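Local coordinates for peptidase M3B, oligoendopeptidase F (Enterococcus faecium, PDB 2QR4), which probably hydrolyses peptide bonds in short peptides, as a metal-dependent endopeptidase of family M3, at residues L262-M267 against Y476-E481; Q439-E444 against K470-Y475. All blocks are in the same frame, centred on the assembly; numbering follows the deposited sequence.

How the interactions relate
Interactions 1 and 2 share a helix: 461-476 supplies K470-Y475 to interaction 2, and its last residue, Y476, opens the loop segment of interaction 1. Their centres are about 12 Å apart on one side of the chain's centre, interaction 2 being the nearer to it. Here the chemistry follows burial. Interaction 1, mostly buried, closes on helix 260-274 with apolar side chains, a histidine face and a bridging water, and has no direct hydrogen bond between its segments. Interaction 2, partly buried, pairs helices 461-476 and 418-454 through a salt bridge and side-chain hydrogen bonds. The two meet where H264 NE2 probably hydrogen-bonds K474 O, 3.0 Å away.

Interaction 1. Residues L262-M267 against Y476-E481; sequences LLHRYM and YGPAVE
M267, a selenomethionine here, reaches from helix 260-274 to the segment 476-481, packing on Y476, A479 and V480. Its CB lies 4.1 Å from A479 CB. CG comes next, 3.9 Å from V480 CG2, a methyl that also borders CB. The bend at chi2 (-61°) then brings SE to the rim of the Y476 ring, 3.9 Å from Y476 CD1. Selenium sits at the ring edge, 82° off the normal, as a Met-aromatic contact, while the terminal CE bends back from the ring. L263 approaches the same tyrosine differently: its CD1 stands over one face, toward the rim, 4.1 Å from Y476 CD1.

The segment is an example of a helix end that turns sharply to pack on another helix: helix 461-476 ends at Y476, and G477 leaves it with positive phi and starts a type I turn running to V480. With no side chain on G477, the H264 ring can lie flat against its backbone, the centroid 3.5 Å from G477 CA and 22° off the normal in a CH-pi contact. P478 CD borders that face too. The imidazole has a polar anchor just before the turn, where H264 NE2 hydrogen-bonds K474 O near the helix end.

Between the backbones sits one water. It donates to Y476 O at 2.7 Å, accepts from A479 N at 2.9 Å, and makes a weak bond to H264 O. Behind L263 and Y476 stands helix 418-454, whose F437 and Q441 touch them respectively.

Interaction 2. Residues Q439-E444 against K470-Y475; sequences QTQFAE and KLNAKY
The Y475 ring carries Q441 over one face and E444 at its edge. Q441 CB stands 3.9 Å from the ring centroid, in a CH-pi contact, and the glutamine runs on past the ring with its amide plane only 22° from the ring plane. E444 OE1 lies in the ring plane and accepts from Y475 OH at 2.7 Å, nearly in line with its own C-O bond. The T440 side chain crosses that of Y475 at about a right angle, with T440 CG2 near Y475 OH.

Helices 418-454 and 461-476, successive in the chain, form an antiparallel helical hairpin; the segments 439-444 and 470-475 run at 145°, their axes 10.8 Å apart at closest approach. That spacing is bridged by long side chains. Chi1 of -172° sets Q441 CG anti to the backbone N, and the chain, extended beyond CG, carries the amide across; L471 CD2 lies 4.0 Å from Q441 CG. At its end Q441 NE2 donates a nearly straight bond to N472 OD1, 2.8 Å long and close to the plane of the Q441 amide.

E444 and K474 meet tip to tip: K474 NZ reaches E444 OE2 at 2.7 Å on the syn side, a salt bridge. N257, on helix 246-258, serves both partners, giving ND2 to E444 OE1 and accepting from K474 NZ at OD1. Both carboxylate oxygens are thus bonded, which fixes the rotation of the group, while L471 CD1 packs 3.6 Å from E444 CD.

Interaction 1. Residues L262-M267 against Y476-E481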
loop_
_atom_site.group_PDB
_atom_site.type_symbol
_atom_site.label_atom_id
_atom_site.label_comp_id
_atom_site.label_asym_id
_atom_site.label_seq_id
_atom_site.Cartn_x
_atom_site.Cartn_y
_atom_site.Cartn_z
ATOM N N LEU A 262 33.643 4.838 20.130
ATOM C CA LEU A 262 33.952 6.242 19.806
ATOM C C LEU A 262 32.723 7.169 19.894
ATOM O O LEU A 262 32.816 8.243 20.480
ATOM C CB LEU A 262 34.587 6.365 18.437
ATOM C CG LEU A 262 35.977 5.752 18.330
ATOM C CD1 LEU A 262 36.463 5.851 16.885
ATOM C CD2 LEU A 262 36.916 6.442 19.288
ATOM N N LEU A 263 31.586 6.746 19.327
ATOM C CA LEU A 263 30.309 7.456 19.481
ATOM C C LEU A 263 29.927 7.547 20.958
ATOM O O LEU A 263 29.517 8.609 21.437
ATOM C CB LEU A 263 29.178 6.724 18.746
ATOM C CG LEU A 263 28.039 7.488 18.037
ATOM C CD1 LEU A 263 26.735 6.694 18.036
ATOM C CD2 LEU A 263 27.785 8.864 18.582
ATOM N N HIS A 264 30.036 6.420 21.667
ATOM C CA HIS A 264 29.711 6.376 23.082
ATOM C C HIS A 264 30.454 7.480 23.804
ATOM O O HIS A 264 29.856 8.252 24.559
ATOM C CB HIS A 264 30.056 5.010 23.699
ATOM C CG HIS A 264 29.227 3.883 23.166
ATOM N ND1 HIS A 264 29.460 2.566 23.497
ATOM C CD2 HIS A 264 28.189 3.873 22.295
ATOM C CE1 HIS A 264 28.590 1.795 22.867
ATOM N NE2 HIS A 264 27.805 2.564 22.134
ATOM N N ARG A 265 31.754 7.565 23.537
ATOM C CA ARG A 265 32.612 8.596 24.107
ATOM C C ARG A 265 32.172 10.012 23.734
ATOM O O ARG A 265 32.186 10.907 24.578
ATOM C CB ARG A 265 34.046 8.403 23.632
ATOM C CG ARG A 265 34.964 7.783 24.630
ATOM C CD ARG A 265 36.200 8.665 24.768
ATOM N NE ARG A 265 37.241 8.324 23.812
ATOM C CZ ARG A 265 38.314 9.073 23.613
ATOM N NH1 ARG A 265 38.459 10.204 24.282
ATOM N NH2 ARG A 265 39.232 8.706 22.735
ATOM N N TYR A 266 31.807 10.214 22.467
ATOM C CA TYR A 266 31.362 11.530 22.005
ATOM C C TYR A 266 30.079 11.938 22.735
ATOM O O TYR A 266 29.880 13.108 23.066
ATOM C CB TYR A 266 31.157 11.517 20.488
ATOM C CG TYR A 266 30.810 12.858 19.891
ATOM C CD1 TYR A 266 31.406 14.017 20.355
ATOM C CD2 TYR A 266 29.911 12.962 18.841
ATOM C CE1 TYR A 266 31.106 15.240 19.814
ATOM C CE2 TYR A 266 29.604 14.185 18.289
ATOM C CZ TYR A 266 30.207 15.326 18.782
ATOM O OH TYR A 266 29.934 16.563 18.231
HETATM N N MSE A 267 29.233 10.955 23.023
HETATM C CA MSE A 267 28.004 11.199 23.774
HETATM C C MSE A 267 28.287 11.563 25.247
HETATM O O MSE A 267 27.660 12.472 25.787
HETATM C CB MSE A 267 27.056 10.009 23.646
HETATM C CG MSE A 267 26.569 9.782 22.211
HETATM SE SE MSE A 267 25.537 11.280 21.417
HETATM C CE MSE A 267 26.973 12.322 20.594
ATOM N N TYR A 476 24.144 4.292 20.582
ATOM C CA TYR A 476 24.428 5.446 21.409
ATOM C C TYR A 476 25.114 5.151 22.726
ATOM O O TYR A 476 25.788 6.023 23.271
ATOM C CB TYR A 476 23.172 6.287 21.594
ATOM C CG TYR A 476 22.852 7.046 20.325
ATOM C CD1 TYR A 476 23.511 8.241 20.013
ATOM C CD2 TYR A 476 21.941 6.545 19.411
ATOM C CE1 TYR A 476 23.216 8.929 18.843
ATOM C CE2 TYR A 476 21.658 7.221 18.239
ATOM C CZ TYR A 476 22.284 8.411 17.970
ATOM O OH TYR A 476 21.985 9.064 16.808
ATOM N N GLY A 477 24.961 3.931 23.234
ATOM C CA GLY A 477 25.628 3.553 24.470
ATOM C C GLY A 477 24.958 4.077 25.725
ATOM O O GLY A 477 23.919 4.721 25.652
ATOM N N PRO A 478 25.564 3.811 26.893
ATOM C CA PRO A 478 24.940 4.096 28.190
ATOM C C PRO A 478 24.870 5.580 28.567
ATOM O O PRO A 478 24.219 5.925 29.552
ATOM C CB PRO A 478 25.844 3.354 29.184
ATOM C CG PRO A 478 27.193 3.332 28.518
ATOM C CD PRO A 478 26.910 3.220 27.034
ATOM N N ALA A 479 25.541 6.447 27.817
ATOM C CA ALA A 479 25.505 7.881 28.123
ATOM C C ALA A 479 24.175 8.521 27.712
ATOM O O ALA A 479 23.788 9.564 28.241
ATOM C CB ALA A 479 26.650 8.588 27.465
ATOM N N VAL A 480 23.482 7.881 26.773
ATOM C CA VAL A 480 22.201 8.364 26.279
ATOM C C VAL A 480 21.068 7.536 26.880
ATOM O O VAL A 480 21.065 6.314 26.770
ATOM C CB VAL A 480 22.159 8.295 24.733
ATOM C CG1 VAL A 480 20.779 8.692 24.190
ATOM C CG2 VAL A 480 23.243 9.184 24.144
ATOM N N GLU A 481 20.112 8.191 27.531
ATOM C CA GLU A 481 18.967 7.476 28.112
ATOM C C GLU A 481 18.142 6.795 27.028
ATOM O O GLU A 481 17.987 7.337 25.932
ATOM C CB GLU A 481 18.071 8.419 28.918
ATOM C CG GLU A 481 18.710 8.932 30.187
ATOM C CD GLU A 481 19.297 7.818 31.028
ATOM O OE1 GLU A 481 20.532 7.825 31.235
ATOM O OE2 GLU A 481 18.524 6.935 31.472
HETATM O O HOH W 1 27.285 6.388 25.477
#

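Interaction 2. Residues Q439-E444 against K470-Y475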
loop_
_atom_site.group_PDB
_atom_site.type_symbol
_atom_site.label_atom_id
_atom_site.label_comp_id
_atom_site.label_asym_id
_atom_site.label_seq_id
_atom_site.Cartn_x
_atom_site.Cartn_y
_atom_site.Cartn_z
ATOM N N GLN A 439 23.557 7.250 9.625
ATOM C CA GLN A 439 23.172 6.653 8.356
ATOM C C GLN A 439 23.486 5.167 8.340
ATOM O O GLN A 439 22.716 4.356 7.812
ATOM C CB GLN A 439 23.828 7.370 7.188
ATOM C CG GLN A 439 23.484 8.874 7.125
ATOM C CD GLN A 439 21.981 9.156 7.274
ATOM O OE1 GLN A 439 21.583 10.039 8.025
ATOM N NE2 GLN A 439 21.152 8.421 6.540
ATOM N N THR A 440 24.595 4.789 8.959
ATOM C CA THR A 440 24.913 3.374 9.031
ATOM C C THR A 440 23.939 2.610 9.935
ATOM O O THR A 440 23.575 1.479 9.629
ATOM C CB THR A 440 26.347 3.157 9.450
ATOM O OG1 THR A 440 27.187 3.725 8.443
ATOM C CG2 THR A 440 26.650 1.665 9.584
ATOM N N GLN A 441 23.515 3.241 11.032
ATOM C CA GLN A 441 22.465 2.696 11.884
ATOM C C GLN A 441 21.244 2.359 11.015
ATOM O O GLN A 441 20.699 1.250 11.088
ATOM C CB GLN A 441 22.069 3.709 12.968
ATOM C CG GLN A 441 21.094 3.159 14.052
ATOM C CD GLN A 441 20.639 4.236 15.038
ATOM O OE1 GLN A 441 21.214 5.321 15.104
ATOM N NE2 GLN A 441 19.588 3.949 15.788
ATOM N N PHE A 442 20.841 3.328 10.192
ATOM C CA PHE A 442 19.717 3.173 9.287
ATOM C C PHE A 442 20.000 2.036 8.314
ATOM O O PHE A 442 19.122 1.219 8.051
ATOM C CB PHE A 442 19.430 4.480 8.513
ATOM C CG PHE A 442 18.913 5.620 9.378
ATOM C CD1 PHE A 442 18.404 5.384 10.645
ATOM C CD2 PHE A 442 18.890 6.922 8.889
ATOM C CE1 PHE A 442 17.920 6.427 11.430
ATOM C CE2 PHE A 442 18.402 7.974 9.662
ATOM C CZ PHE A 442 17.914 7.725 10.943
ATOM N N ALA A 443 21.229 1.976 7.788
ATOM C CA ALA A 443 21.564 0.955 6.799
ATOM C C ALA A 443 21.485 -0.430 7.404
ATOM O O ALA A 443 21.076 -1.389 6.736
ATOM C CB ALA A 443 22.942 1.194 6.175
ATOM N N GLU A 444 21.883 -0.525 8.668
ATOM C CA GLU A 444 21.838 -1.784 9.400
ATOM C C GLU A 444 20.390 -2.212 9.639
ATOM O O GLU A 444 20.054 -3.386 9.471
ATOM C CB GLU A 444 22.612 -1.684 10.724
ATOM C CG GLU A 444 22.802 -3.044 11.440
ATOM C CD GLU A 444 23.747 -2.978 12.655
ATOM O OE1 GLU A 444 24.437 -1.958 12.866
ATOM O OE2 GLU A 444 23.810 -3.966 13.406
ATOM N N LYS A 470 16.533 -1.422 20.415
ATOM C CA LYS A 470 17.778 -2.091 20.818
ATOM C C LYS A 470 18.982 -1.605 20.025
ATOM O O LYS A 470 20.061 -1.392 20.586
ATOM C CB LYS A 470 17.655 -3.612 20.706
ATOM C CG LYS A 470 16.940 -4.228 21.887
ATOM C CD LYS A 470 16.312 -5.576 21.557
ATOM C CE LYS A 470 15.477 -6.051 22.760
ATOM N NZ LYS A 470 15.301 -7.520 22.760
ATOM N N LEU A 471 18.784 -1.426 18.722
ATOM C CA LEU A 471 19.850 -1.006 17.819
ATOM C C LEU A 471 20.282 0.406 18.201
ATOM O O LEU A 471 21.471 0.728 18.213
ATOM C CB LEU A 471 19.357 -1.046 16.365
ATOM C CG LEU A 471 20.331 -0.720 15.232
ATOM C CD1 LEU A 471 21.393 -1.787 15.103
ATOM C CD2 LEU A 471 19.581 -0.573 13.915
ATOM N N ASN A 472 19.309 1.238 18.550
ATOM C CA ASN A 472 19.613 2.602 18.954
ATOM C C ASN A 472 20.506 2.638 20.194
ATOM O O ASN A 472 21.462 3.413 20.255
ATOM C CB ASN A 472 18.329 3.395 19.201
ATOM C CG ASN A 472 18.546 4.897 19.085
ATOM O OD1 ASN A 472 18.704 5.436 17.995
ATOM N ND2 ASN A 472 18.550 5.572 20.210
ATOM N N ALA A 473 20.200 1.782 21.164
ATOM C CA ALA A 473 20.929 1.736 22.432
ATOM C C ALA A 473 22.333 1.210 22.210
ATOM O O ALA A 473 23.276 1.671 22.851
ATOM C CB ALA A 473 20.179 0.856 23.458
ATOM N N LYS A 474 22.461 0.241 21.300
ATOM C CA LYS A 474 23.763 -0.306 20.916
ATOM C C LYS A 474 24.637 0.801 20.322
ATOM O O LYS A 474 25.819 0.913 20.635
ATOM C CB LYS A 474 23.586 -1.429 19.880
ATOM C CG LYS A 474 24.893 -2.129 19.456
ATOM C CD LYS A 474 24.681 -3.292 18.454
ATOM C CE LYS A 474 24.598 -2.761 17.008
ATOM N NZ LYS A 474 24.654 -3.829 15.945
ATOM N N TYR A 475 24.043 1.614 19.453
ATOM C CA TYR A 475 24.764 2.704 18.833
ATOM C C TYR A 475 25.105 3.825 19.813
ATOM O O TYR A 475 26.241 4.243 19.909
ATOM C CB TYR A 475 23.990 3.241 17.633
ATOM C CG TYR A 475 24.351 2.543 16.354
ATOM C CD1 TYR A 475 23.984 1.232 16.148
ATOM C CD2 TYR A 475 25.088 3.193 15.357
ATOM C CE1 TYR A 475 24.322 0.567 14.987
ATOM C CE2 TYR A 475 25.425 2.545 14.188
ATOM C CZ TYR A 475 25.040 1.222 14.014
ATOM O OH TYR A 475 25.364 0.534 12.873
#